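PDB 3MKH: nitroalkane oxidase, which oxidises primary and secondary nitroalkanes to aldehydes or ketones with FAD and molecular oxygen, releasing nitrite and hydrogen peroxide. Local coordinates for residues 101-109 with 265-273. Sequence-based numbering, arbitrary orientation.
Sequences LGLTPINLA and VAFGAFDGS
Thr104 and Ala269 mark where two helical segments, 101-109 and 265-273, come together, their CA atoms 5.7 Å apart. The segment axes approach to 8.9 Å and run at 120° to each other, and no hydrogen bond joins them: the contact is a worked example of apolar helix packing, with Ala269 as a knob in a hole formed by Leu101, Thr104, Pro105 and Leu108. Its CB lies 3.6 Å from Thr104 CG2, the methyl set anti to the backbone N; the hydroxyl OG1 bonds instead to Gly100 O, within its own helix. On one flank Leu108 lays CD1 over the backbone of the other helix, 3.5 Å from Ala269 N and beside Gly268, whose lack of a side chain leaves room for this methyl. In the acyl-CoA dehydrogenase fold, this contact joins the N-terminal helical domain to the first long helix of the C-terminal one, with Leu132 of the intervening beta domain touching Leu101, Ala269 and Phe270. Val265 straddles the far end with its two methyls: CG1 meets Pro105 CB at 3.9 Å, while CG2 reaches Ala109 CB. At the flavin end, Leu101 touches FAD and directs CD1 to Ser273 CB, 4.0 Å away, and CD2 obliquely to the Phe270 ring. Ser273 OG hydrogen-bonds to OD1 of Asp399, the probable proton acceptor, and may thereby help to position that carboxylate.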
# COMPACT_ATOMS: atom_id res chain seq x y z
N LEU A 101 -4.55 -15.36 29.05
CA LEU A 101 -3.35 -14.54 29.09
C LEU A 101 -2.90 -14.30 30.54
O LEU A 101 -1.70 -14.34 30.85
CB LEU A 101 -3.57 -13.21 28.36
CG LEU A 101 -2.38 -12.23 28.39
CD1 LEU A 101 -1.14 -12.81 27.73
CD2 LEU A 101 -2.76 -10.89 27.77
N GLY A 102 -3.86 -14.06 31.42
CA GLY A 102 -3.57 -13.86 32.83
C GLY A 102 -2.94 -15.09 33.48
O GLY A 102 -2.12 -14.96 34.39
N LEU A 103 -3.33 -16.27 33.03
CA LEU A 103 -2.75 -17.52 33.56
C LEU A 103 -1.38 -17.87 32.97
O LEU A 103 -0.64 -18.69 33.55
CB LEU A 103 -3.71 -18.69 33.34
CG LEU A 103 -5.06 -18.54 34.05
CD1 LEU A 103 -6.07 -19.59 33.56
CD2 LEU A 103 -4.87 -18.59 35.56
N THR A 104 -1.04 -17.26 31.84
CA THR A 104 0.19 -17.60 31.12
C THR A 104 1.49 -17.42 31.93
O THR A 104 2.33 -18.31 31.94
CB THR A 104 0.26 -16.87 29.76
OG1 THR A 104 -0.86 -17.26 28.96
CG2 THR A 104 1.57 -17.21 29.01
N PRO A 105 1.64 -16.29 32.64
CA PRO A 105 2.87 -16.16 33.45
C PRO A 105 3.01 -17.26 34.49
O PRO A 105 4.12 -17.67 34.79
CB PRO A 105 2.69 -14.79 34.13
CG PRO A 105 1.82 -14.03 33.17
CD PRO A 105 0.82 -15.07 32.69
N ILE A 106 1.89 -17.73 35.01
CA ILE A 106 1.88 -18.83 35.96
C ILE A 106 2.25 -20.17 35.30
O ILE A 106 3.01 -20.95 35.87
CB ILE A 106 0.55 -18.90 36.72
CG1 ILE A 106 0.35 -17.60 37.51
CG2 ILE A 106 0.56 -20.06 37.70
CD1 ILE A 106 -1.00 -17.44 38.11
N ASN A 107 1.73 -20.42 34.09
CA ASN A 107 2.18 -21.57 33.30
C ASN A 107 3.68 -21.50 33.09
O ASN A 107 4.37 -22.53 33.11
CB ASN A 107 1.51 -21.60 31.93
CG ASN A 107 0.07 -22.04 31.98
OD1 ASN A 107 -0.74 -21.67 31.13
ND2 ASN A 107 -0.27 -22.84 32.97
N LEU A 108 4.20 -20.29 32.87
CA LEU A 108 5.62 -20.12 32.54
C LEU A 108 6.56 -20.21 33.76
O LEU A 108 7.69 -20.66 33.62
CB LEU A 108 5.87 -18.82 31.78
CG LEU A 108 5.21 -18.67 30.40
CD1 LEU A 108 5.39 -17.26 29.87
CD2 LEU A 108 5.77 -19.69 29.41
N ALA A 109 6.10 -19.79 34.94
CA ALA A 109 7.05 -19.54 36.03
C ALA A 109 6.63 -20.02 37.42
O ALA A 109 7.35 -19.81 38.39
CB ALA A 109 7.41 -18.05 36.08
N VAL A 265 9.45 -13.10 31.65
CA VAL A 265 8.24 -13.90 31.72
C VAL A 265 7.07 -13.15 31.06
O VAL A 265 6.28 -13.75 30.32
CB VAL A 265 7.90 -14.32 33.17
CG1 VAL A 265 6.48 -14.88 33.27
CG2 VAL A 265 8.92 -15.35 33.68
N ALA A 266 6.96 -11.85 31.31
CA ALA A 266 5.86 -11.08 30.70
C ALA A 266 5.94 -11.12 29.17
O ALA A 266 4.95 -11.36 28.47
CB ALA A 266 5.86 -9.64 31.19
N PHE A 267 7.14 -10.90 28.65
CA PHE A 267 7.34 -10.91 27.21
C PHE A 267 7.21 -12.32 26.67
O PHE A 267 6.86 -12.51 25.52
CB PHE A 267 8.69 -10.28 26.84
CG PHE A 267 8.71 -8.78 27.01
CD1 PHE A 267 7.66 -8.02 26.54
CD2 PHE A 267 9.76 -8.15 27.64
CE1 PHE A 267 7.65 -6.63 26.69
CE2 PHE A 267 9.76 -6.77 27.80
CZ PHE A 267 8.70 -6.01 27.32
N GLY A 268 7.49 -13.32 27.50
CA GLY A 268 7.26 -14.70 27.11
C GLY A 268 5.78 -14.92 26.92
O GLY A 268 5.35 -15.55 25.94
N ALA A 269 4.98 -14.41 27.85
CA ALA A 269 3.54 -14.50 27.74
C ALA A 269 3.09 -13.80 26.44
O ALA A 269 2.27 -14.34 25.70
CB ALA A 269 2.87 -13.87 28.95
N PHE A 270 3.67 -12.64 26.15
CA PHE A 270 3.28 -11.89 24.96
C PHE A 270 3.77 -12.51 23.65
O PHE A 270 3.25 -12.19 22.59
CB PHE A 270 3.71 -10.42 25.03
CG PHE A 270 2.97 -9.62 26.08
CD1 PHE A 270 1.59 -9.53 26.06
CD2 PHE A 270 3.67 -8.94 27.05
CE1 PHE A 270 0.91 -8.79 27.03
CE2 PHE A 270 3.01 -8.19 28.02
CZ PHE A 270 1.63 -8.12 28.01
N ASP A 271 4.78 -13.39 23.72
CA ASP A 271 5.19 -14.15 22.53
C ASP A 271 4.13 -15.19 22.12
O ASP A 271 3.82 -15.34 20.94
CB ASP A 271 6.52 -14.85 22.74
CG ASP A 271 7.71 -13.89 22.78
OD1 ASP A 271 7.58 -12.73 22.31
OD2 ASP A 271 8.77 -14.31 23.28
N GLY A 272 3.58 -15.90 23.10
CA GLY A 272 2.49 -16.83 22.85
C GLY A 272 1.24 -16.09 22.39
O GLY A 272 0.56 -16.52 21.44
N SER A 273 0.93 -14.99 23.04
CA SER A 273 -0.29 -14.24 22.72
C SER A 273 -0.21 -13.67 21.30
O SER A 273 -1.23 -13.54 20.62
CB SER A 273 -0.54 -13.13 23.74
OG SER A 273 0.45 -12.12 23.64